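Local structure of tylactone synthase starter module and modules 1 & 2 (Streptomyces fradiae, 2Z5L) at residues A[275-280]-A[301-306]; A[389-394]-A[402-407]; A[483-488]-A[496-501]. The protein probably reduces the beta-keto group of the growing polyketide with NADPH as the first ketoreductase of the tylosin pathway, fixing the configuration of the resulting hydroxyl. One frame throughout, in Å; residues are numbered along the deposited sequence.

Contact 1 (A[275-280]-A[301-306]); sequences LARRLA and AELAEE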
loop_
_atom_site.group_PDB
_atom_site.type_symbol
_atom_site.label_atom_id
_atom_site.label_comp_id
_atom_site.label_asym_id
_atom_site.label_seq_id
_atom_site.Cartn_x
_atom_site.Cartn_y
_atom_site.Cartn_z
ATOM N N LEU A 275 8.159 2.470 -20.925
ATOM C CA LEU A 275 6.765 2.139 -21.194
ATOM C C LEU A 275 6.389 2.802 -22.504
ATOM O O LEU A 275 5.818 2.173 -23.387
ATOM C CB LEU A 275 5.896 2.688 -20.068
ATOM C CG LEU A 275 4.657 1.879 -19.681
ATOM C CD1 LEU A 275 3.718 2.790 -18.875
ATOM C CD2 LEU A 275 3.955 1.324 -20.874
ATOM N N ALA A 276 6.730 4.079 -22.629
ATOM C CA ALA A 276 6.401 4.816 -23.837
ATOM C C ALA A 276 6.982 4.180 -25.107
ATOM O O ALA A 276 6.247 3.921 -26.054
ATOM C CB ALA A 276 6.861 6.264 -23.697
ATOM N N ARG A 277 8.287 3.918 -25.136
ATOM C CA ARG A 277 8.883 3.304 -26.314
ATOM C C ARG A 277 8.204 1.994 -26.697
ATOM O O ARG A 277 8.041 1.691 -27.876
ATOM C CB ARG A 277 10.377 3.053 -26.091
ATOM C CG ARG A 277 11.226 4.309 -26.002
ATOM C CD ARG A 277 12.697 3.964 -25.719
ATOM N NE ARG A 277 13.554 5.126 -25.562
ATOM C CZ ARG A 277 14.094 5.813 -26.568
ATOM N NH1 ARG A 277 13.867 5.456 -27.828
ATOM N NH2 ARG A 277 14.878 6.856 -26.315
ATOM N N ARG A 278 7.816 1.207 -25.701
ATOM C CA ARG A 278 7.160 -0.073 -25.958
ATOM C C ARG A 278 5.745 0.084 -26.511
ATOM O O ARG A 278 5.349 -0.643 -27.424
ATOM C CB ARG A 278 7.129 -0.904 -24.674
ATOM C CG ARG A 278 8.459 -1.609 -24.384
ATOM C CD ARG A 278 8.675 -2.773 -25.366
ATOM N NE ARG A 278 7.670 -3.834 -25.238
ATOM C CZ ARG A 278 7.659 -4.778 -24.293
ATOM N NH1 ARG A 278 8.603 -4.809 -23.361
ATOM N NH2 ARG A 278 6.720 -5.718 -24.307
ATOM N N LEU A 279 4.994 1.024 -25.946
ATOM C CA LEU A 279 3.630 1.279 -26.383
ATOM C C LEU A 279 3.613 1.854 -27.792
ATOM O O LEU A 279 2.922 1.344 -28.682
ATOM C CB LEU A 279 2.946 2.229 -25.399
ATOM C CG LEU A 279 2.823 1.568 -24.019
ATOM C CD1 LEU A 279 1.948 2.396 -23.097
ATOM C CD2 LEU A 279 2.242 0.149 -24.208
ATOM N N ALA A 280 4.385 2.918 -27.987
ATOM C CA ALA A 280 4.493 3.589 -29.282
ATOM C C ALA A 280 4.918 2.614 -30.366
ATOM O O ALA A 280 4.448 2.690 -31.510
ATOM C CB ALA A 280 5.496 4.706 -29.195
ATOM N N ALA A 301 12.893 16.433 -25.852
ATOM C CA ALA A 301 12.782 16.629 -27.291
ATOM C C ALA A 301 13.307 15.426 -28.063
ATOM O O ALA A 301 12.685 14.947 -29.023
ATOM C CB ALA A 301 13.549 17.921 -27.712
ATOM N N GLU A 302 14.464 14.930 -27.639
ATOM C CA GLU A 302 15.085 13.777 -28.279
ATOM C C GLU A 302 14.192 12.545 -28.180
ATOM O O GLU A 302 13.964 11.851 -29.172
ATOM C CB GLU A 302 16.451 13.487 -27.654
ATOM C CG GLU A 302 17.489 14.570 -27.902
ATOM C CD GLU A 302 17.262 15.801 -27.049
ATOM O OE1 GLU A 302 16.376 15.762 -26.169
ATOM O OE2 GLU A 302 17.970 16.809 -27.256
ATOM N N LEU A 303 13.690 12.278 -26.979
ATOM C CA LEU A 303 12.797 11.137 -26.753
ATOM C C LEU A 303 11.530 11.170 -27.626
ATOM O O LEU A 303 11.173 10.160 -28.236
ATOM C CB LEU A 303 12.391 11.090 -25.278
ATOM C CG LEU A 303 11.939 9.760 -24.646
ATOM C CD1 LEU A 303 10.830 10.041 -23.650
ATOM C CD2 LEU A 303 11.481 8.774 -25.682
ATOM N N ALA A 304 10.862 12.324 -27.676
ATOM C CA ALA A 304 9.624 12.473 -28.451
ATOM C C ALA A 304 9.841 12.219 -29.939
ATOM O O ALA A 304 9.009 11.593 -30.589
ATOM C CB ALA A 304 9.028 13.863 -28.230
ATOM N N GLU A 305 10.951 12.720 -30.477
ATOM C CA GLU A 305 11.282 12.513 -31.885
ATOM C C GLU A 305 11.426 11.023 -32.200
ATOM O O GLU A 305 10.917 10.545 -33.214
ATOM C CB GLU A 305 12.592 13.219 -32.251
ATOM C CG GLU A 305 12.528 14.718 -32.441
ATOM C CD GLU A 305 13.892 15.280 -32.851
ATOM O OE1 GLU A 305 14.584 14.600 -33.647
ATOM O OE2 GLU A 305 14.270 16.389 -32.396
ATOM N N GLU A 306 12.121 10.277 -31.349
ATOM C CA GLU A 306 12.285 8.852 -31.612
ATOM C C GLU A 306 10.946 8.143 -31.479
ATOM O O GLU A 306 10.687 7.202 -32.206
ATOM C CB GLU A 306 13.312 8.253 -30.648
ATOM C CG GLU A 306 14.627 9.010 -30.677
ATOM C CD GLU A 306 15.713 8.390 -29.812
ATOM O OE1 GLU A 306 16.754 9.060 -29.643
ATOM O OE2 GLU A 306 15.514 7.252 -29.327
#

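Contact 2 (A[389-394]-A[402-407]); sequences FSSVTG and GAYAAA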
loop_
_atom_site.group_PDB
_atom_site.type_symbol
_atom_site.label_atom_id
_atom_site.label_comp_id
_atom_site.label_asym_id
_atom_site.label_seq_id
_atom_site.Cartn_x
_atom_site.Cartn_y
_atom_site.Cartn_z
ATOM N N PHE A 389 0.883 1.912 -11.065
ATOM C CA PHE A 389 2.158 1.277 -10.725
ATOM C C PHE A 389 2.362 1.374 -9.228
ATOM O O PHE A 389 2.743 2.414 -8.701
ATOM C CB PHE A 389 3.312 1.970 -11.455
ATOM C CG PHE A 389 3.435 1.564 -12.885
ATOM C CD1 PHE A 389 2.405 1.831 -13.781
ATOM C CD2 PHE A 389 4.568 0.905 -13.341
ATOM C CE1 PHE A 389 2.502 1.449 -15.117
ATOM C CE2 PHE A 389 4.671 0.521 -14.674
ATOM C CZ PHE A 389 3.632 0.796 -15.566
ATOM N N SER A 390 2.080 0.271 -8.549
ATOM C CA SER A 390 2.225 0.191 -7.117
ATOM C C SER A 390 3.614 -0.373 -6.816
ATOM O O SER A 390 4.462 -0.477 -7.699
ATOM C CB SER A 390 1.122 -0.709 -6.540
ATOM O OG SER A 390 1.113 -0.661 -5.133
ATOM N N SER A 391 3.826 -0.734 -5.559
ATOM C CA SER A 391 5.085 -1.287 -5.080
ATOM C C SER A 391 4.762 -2.414 -4.096
ATOM O O SER A 391 3.751 -2.361 -3.388
ATOM C CB SER A 391 5.894 -0.201 -4.362
ATOM O OG SER A 391 7.072 -0.748 -3.790
ATOM N N VAL A 392 5.631 -3.418 -4.051
ATOM C CA VAL A 392 5.456 -4.553 -3.147
ATOM C C VAL A 392 5.579 -4.064 -1.699
ATOM O O VAL A 392 5.158 -4.742 -0.756
ATOM C CB VAL A 392 6.522 -5.645 -3.408
ATOM C CG1 VAL A 392 7.885 -5.138 -2.994
ATOM C CG2 VAL A 392 6.160 -6.923 -2.663
ATOM N N THR A 393 6.147 -2.872 -1.534
ATOM C CA THR A 393 6.309 -2.293 -0.212
ATOM C C THR A 393 4.952 -2.077 0.450
ATOM O O THR A 393 4.830 -2.154 1.674
ATOM C CB THR A 393 7.044 -0.947 -0.277
ATOM O OG1 THR A 393 6.298 -0.040 -1.096
ATOM C CG2 THR A 393 8.452 -1.138 -0.867
ATOM N N GLY A 394 3.939 -1.808 -0.370
ATOM C CA GLY A 394 2.602 -1.580 0.142
ATOM C C GLY A 394 1.751 -2.833 0.206
ATOM O O GLY A 394 0.568 -2.745 0.550
ATOM N N GLY A 402 7.626 3.478 5.249
ATOM C CA GLY A 402 6.265 3.503 5.765
ATOM C C GLY A 402 5.352 4.438 4.986
ATOM O O GLY A 402 4.196 4.113 4.724
ATOM N N ALA A 403 5.867 5.595 4.593
ATOM C CA ALA A 403 5.041 6.558 3.879
ATOM C C ALA A 403 4.808 6.044 2.478
ATOM O O ALA A 403 3.745 6.246 1.887
ATOM C CB ALA A 403 5.735 7.927 3.844
ATOM N N TYR A 404 5.807 5.361 1.939
ATOM C CA TYR A 404 5.685 4.814 0.592
ATOM C C TYR A 404 4.698 3.637 0.554
ATOM O O TYR A 404 3.969 3.439 -0.429
ATOM C CB TYR A 404 7.062 4.368 0.087
ATOM C CG TYR A 404 7.132 4.163 -1.405
ATOM C CD1 TYR A 404 6.857 5.217 -2.285
ATOM C CD2 TYR A 404 7.544 2.941 -1.945
ATOM C CE1 TYR A 404 7.003 5.065 -3.655
ATOM C CE2 TYR A 404 7.693 2.777 -3.313
ATOM C CZ TYR A 404 7.424 3.846 -4.164
ATOM O OH TYR A 404 7.607 3.718 -5.518
ATOM N N ALA A 405 4.693 2.846 1.624
ATOM C CA ALA A 405 3.786 1.704 1.701
ATOM C C ALA A 405 2.348 2.151 1.880
ATOM O O ALA A 405 1.421 1.510 1.359
ATOM C CB ALA A 405 4.186 0.777 2.832
ATOM N N ALA A 406 2.148 3.238 2.623
ATOM C CA ALA A 406 0.789 3.721 2.809
ATOM C C ALA A 406 0.261 4.151 1.440
ATOM O O ALA A 406 -0.822 3.734 1.026
ATOM C CB ALA A 406 0.756 4.893 3.793
ATOM N N ALA A 407 1.060 4.937 0.722
ATOM C CA ALA A 407 0.668 5.455 -0.588
ATOM C C ALA A 407 0.367 4.368 -1.621
ATOM O O ALA A 407 -0.644 4.421 -2.323
ATOM C CB ALA A 407 1.750 6.389 -1.121
#

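Contact 3 (A[483-488]-A[496-501]); sequences ERFAPA and RLFDTV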
loop_
_atom_site.group_PDB
_atom_site.type_symbol
_atom_site.label_atom_id
_atom_site.label_comp_id
_atom_site.label_asym_id
_atom_site.label_seq_id
_atom_site.Cartn_x
_atom_site.Cartn_y
_atom_site.Cartn_z
ATOM N N GLU A 483 14.591 -18.684 -1.014
ATOM C CA GLU A 483 15.546 -19.414 -0.190
ATOM C C GLU A 483 16.458 -18.434 0.530
ATOM O O GLU A 483 17.487 -18.813 1.087
ATOM C CB GLU A 483 16.384 -20.366 -1.056
ATOM C CG GLU A 483 15.580 -21.499 -1.700
ATOM C CD GLU A 483 15.030 -22.496 -0.685
ATOM O OE1 GLU A 483 14.220 -23.360 -1.087
ATOM O OE2 GLU A 483 15.408 -22.421 0.506
ATOM N N ARG A 484 16.071 -17.165 0.517
ATOM C CA ARG A 484 16.861 -16.130 1.162
ATOM C C ARG A 484 15.948 -15.088 1.788
ATOM O O ARG A 484 16.354 -14.352 2.683
ATOM C CB ARG A 484 17.774 -15.470 0.130
ATOM C CG ARG A 484 18.744 -14.465 0.713
ATOM C CD ARG A 484 19.615 -13.882 -0.382
ATOM N NE ARG A 484 20.582 -12.916 0.133
ATOM C CZ ARG A 484 21.344 -12.144 -0.637
ATOM N NH1 ARG A 484 21.248 -12.229 -1.959
ATOM N NH2 ARG A 484 22.193 -11.282 -0.090
ATOM N N PHE A 485 14.708 -15.044 1.317
ATOM C CA PHE A 485 13.726 -14.092 1.808
ATOM C C PHE A 485 13.024 -14.608 3.058
ATOM O O PHE A 485 13.027 -13.951 4.095
ATOM C CB PHE A 485 12.683 -13.825 0.726
ATOM C CG PHE A 485 11.867 -12.588 0.956
ATOM C CD1 PHE A 485 12.336 -11.348 0.545
ATOM C CD2 PHE A 485 10.628 -12.662 1.582
ATOM C CE1 PHE A 485 11.582 -10.193 0.751
ATOM C CE2 PHE A 485 9.864 -11.515 1.795
ATOM C CZ PHE A 485 10.344 -10.280 1.380
ATOM N N ALA A 486 12.415 -15.785 2.947
ATOM C CA ALA A 486 11.694 -16.388 4.062
ATOM C C ALA A 486 12.494 -16.366 5.361
ATOM O O ALA A 486 12.026 -15.858 6.377
ATOM C CB ALA A 486 11.293 -17.818 3.717
ATOM N N PRO A 487 13.719 -16.907 5.347
ATOM C CA PRO A 487 14.520 -16.909 6.574
ATOM C C PRO A 487 14.886 -15.511 7.070
ATOM O O PRO A 487 14.837 -15.238 8.271
ATOM C CB PRO A 487 15.747 -17.731 6.179
ATOM C CG PRO A 487 15.906 -17.420 4.726
ATOM C CD PRO A 487 14.476 -17.486 4.222
ATOM N N ALA A 488 15.241 -14.630 6.139
ATOM C CA ALA A 488 15.633 -13.261 6.472
ATOM C C ALA A 488 14.491 -12.466 7.090
ATOM O O ALA A 488 14.613 -11.912 8.181
ATOM C CB ALA A 488 16.138 -12.553 5.222
ATOM N N ARG A 496 2.886 -15.464 9.663
ATOM C CA ARG A 496 2.192 -16.421 8.805
ATOM C C ARG A 496 1.953 -15.903 7.376
ATOM O O ARG A 496 1.435 -16.624 6.517
ATOM C CB ARG A 496 0.845 -16.775 9.448
ATOM C CG ARG A 496 0.933 -17.387 10.859
ATOM C CD ARG A 496 1.374 -18.852 10.828
ATOM N NE ARG A 496 0.770 -19.635 11.910
ATOM C CZ ARG A 496 0.791 -20.965 11.986
ATOM N NH1 ARG A 496 1.392 -21.680 11.042
ATOM N NH2 ARG A 496 0.196 -21.583 12.999
ATOM N N LEU A 497 2.345 -14.658 7.134
ATOM C CA LEU A 497 2.157 -14.012 5.842
ATOM C C LEU A 497 2.621 -14.794 4.608
ATOM O O LEU A 497 1.851 -14.998 3.663
ATOM C CB LEU A 497 2.832 -12.637 5.874
ATOM C CG LEU A 497 2.394 -11.584 4.849
ATOM C CD1 LEU A 497 3.230 -11.701 3.607
ATOM C CD2 LEU A 497 0.909 -11.743 4.544
ATOM N N PHE A 498 3.874 -15.232 4.617
ATOM C CA PHE A 498 4.421 -15.963 3.486
ATOM C C PHE A 498 4.347 -17.483 3.604
ATOM O O PHE A 498 4.945 -18.195 2.792
ATOM C CB PHE A 498 5.881 -15.558 3.250
ATOM C CG PHE A 498 6.087 -14.073 3.096
ATOM C CD1 PHE A 498 6.315 -13.267 4.210
ATOM C CD2 PHE A 498 6.065 -13.483 1.835
ATOM C CE1 PHE A 498 6.517 -11.896 4.067
ATOM C CE2 PHE A 498 6.264 -12.114 1.680
ATOM C CZ PHE A 498 6.493 -11.318 2.799
ATOM N N ASP A 499 3.641 -18.004 4.603
ATOM C CA ASP A 499 3.556 -19.459 4.725
ATOM C C ASP A 499 2.873 -20.079 3.511
ATOM O O ASP A 499 3.177 -21.211 3.142
ATOM C CB ASP A 499 2.803 -19.876 5.994
ATOM C CG ASP A 499 3.665 -19.787 7.246
ATOM O OD1 ASP A 499 4.911 -19.878 7.131
ATOM O OD2 ASP A 499 3.094 -19.643 8.347
ATOM N N THR A 500 1.960 -19.338 2.889
ATOM C CA THR A 500 1.243 -19.832 1.719
ATOM C C THR A 500 2.109 -19.905 0.465
ATOM O O THR A 500 1.600 -20.125 -0.633
ATOM C CB THR A 500 0.013 -18.960 1.412
ATOM O OG1 THR A 500 0.274 -17.608 1.812
ATOM C CG2 THR A 500 -1.210 -19.489 2.138
ATOM N N VAL A 501 3.414 -19.707 0.627
ATOM C CA VAL A 501 4.336 -19.777 -0.500
ATOM C C VAL A 501 5.249 -20.974 -0.310
ATOM O O VAL A 501 6.026 -21.023 0.644
ATOM C CB VAL A 501 5.211 -18.521 -0.616
ATOM C CG1 VAL A 501 6.195 -18.695 -1.759
ATOM C CG2 VAL A 501 4.342 -17.298 -0.852
#

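Contact 1 (A[275-280]-A[301-306])
Arg277 and Glu306 mark the closest backbone approach of two helices that remain well apart, their CA atoms lying 8.4 Å from each other, and long side chains have to span the gap. The Arg277 chain runs extended from CG to NE, which carries the guanidinium across to the neighbouring helix. There both terminal nitrogens close on a single oxygen: NH1 reaches Glu306 OE2 at 2.9 Å with an N-H...O angle of 154°, and NH2 reaches the same OE2 at 3.1 Å over a more bent path. The grip is end-on, with OE2 almost in the guanidinium plane, while the carboxylate is turned 56° against it. NH1 meets OE2 on its anti side, 23° out of the carboxylate plane, whereas NH2 arrives from above that plane; both come from the same face. In this salt bridge one oxygen is a shared (bifurcated) acceptor for two N-H groups, unlike the two-oxygen, two-nitrogen pairing of coplanar groups.

The two helices, 270-281 and 300-308, are successive crossings of the Rossmann fold, connecting the parallel strands 261-265, 286-291 and 313-318 in turn. The first follows a glycine-rich turn with the GxGxxG spacing of Gly267, Gly269 and Gly272, consistent with a nucleotide-binding role.

Beneath the ion pair lies an apolar contact. Leu303 places CD2 over one face of the Arg277 guanidinium, displaced toward its rim and 4.0 Å from NH2. Leu303 also touches Met268 in the glycine-rich turn, while Ala276 rests on Ile264 of strand 261-265. On helix 270-281, Arg278 makes separate salt bridges with Asp462 and Glu282.

Contact 2 (A[389-394]-A[402-407])
This is a buried contact between the end of a central parallel strand and the first turns of the helix that follows it, part of the beta-alpha-beta unit formed by 386-391, 402-419 and 426-430 in the Rossmann fold. Ser391 and Tyr404 occupy the positions in sequence of the serine and tyrosine of the short-chain dehydrogenase/reductase active site, and so are probably the catalytic pair.

The Tyr404 ring approaches the strand end with its CD2-CE2 side. Thr393 OG1 stands 3.3 Å from Tyr404 CD2, and Ser391 OG is 3.6 Å from Tyr404 CE2, both set obliquely to the ring. With CG anti to the backbone N (chi1 -163°), the tyrosine swings its ring alongside the two hydroxyl-bearing residues. These are themselves joined, Ser391 OG to Thr393 OG1 at 2.9 Å, in a hydrogen bond whose donor is not settled.

Nearer the backbones, Ala405 CB packs against Thr393 O at 3.2 Å, and Gly394 CA, carrying no side chain, lies 3.5 Å from Ala405 O.

Despite all these oxygens, no hydrogen bond crosses between the segments. Ser391 OG and Tyr404 OH are 4.8 Å apart, too far for a direct bond; a spacing of this kind is consistent with both hydroxyls addressing one substrate carbonyl oxygen, as in relatives, and the bond to Thr393 OG1 may help to hold Ser391 OG in place.

Contact 3 (A[483-488]-A[496-501])
Phe485 and Phe498 meet across this contact as a T-shaped (edge-to-face) pair. The edge of Phe485 points at the face of Phe498, with planes 70° apart and ring centroids separated by 5.3 Å. Its CE2 does the touching, 3.5 Å from Phe498 CZ and 3.7 Å from Phe498 CE2. Phe485 turns its ring away from its own backbone N (chi1 -163°) and toward the loop. Leu497 CD1 covers the opposite face of Phe498, over the ring centre, so that ring is sandwiched between an aromatic edge and a methyl. Trp482 and Trp396 extend the cluster, meeting Phe485 and Phe498 respectively.

The contact lies in the C-terminal part of the chain, where helix 482-492, kinked at Pro487, is followed by a loop running to helix 502-507. That loop leans on strand 239-247: Leu497 bonds with Val245 through the backbone, and Thr500 OG1 with Val245 O.

Backbone bonds shape the loop as two overlapping type I turns. Asp499 N bonds to Arg496 O at 3.2 Å, and Val501 N to Phe498 O at 3.1 Å. Within the loop, Arg496 NH1 and Asp499 OD2 form a long salt bridge of 3.8 Å, which does not cross the contact.

The three contacts follow one another along the chain, yet they stand at different distances from the probable active site. Contact 2 holds the probable catalytic residues, and its centre is about 4 Å from the centre of the chain. Contact 1, 28 Å away between centres, reaches it by packing: Leu275 CD1 meets Phe389 CZ at 3.9 Å, tying the helix after the glycine-rich turn to the strand that bears Ser391. Contact 3 lies 19 Å from contact 2 between centres, with nearest atoms about 7 Å apart; Trp396, in the connection between 389-394 and 402-407, meets Phe498 edge-to-face. Contacts 1 and 3 do not meet, their nearest atoms being about 25 Å apart.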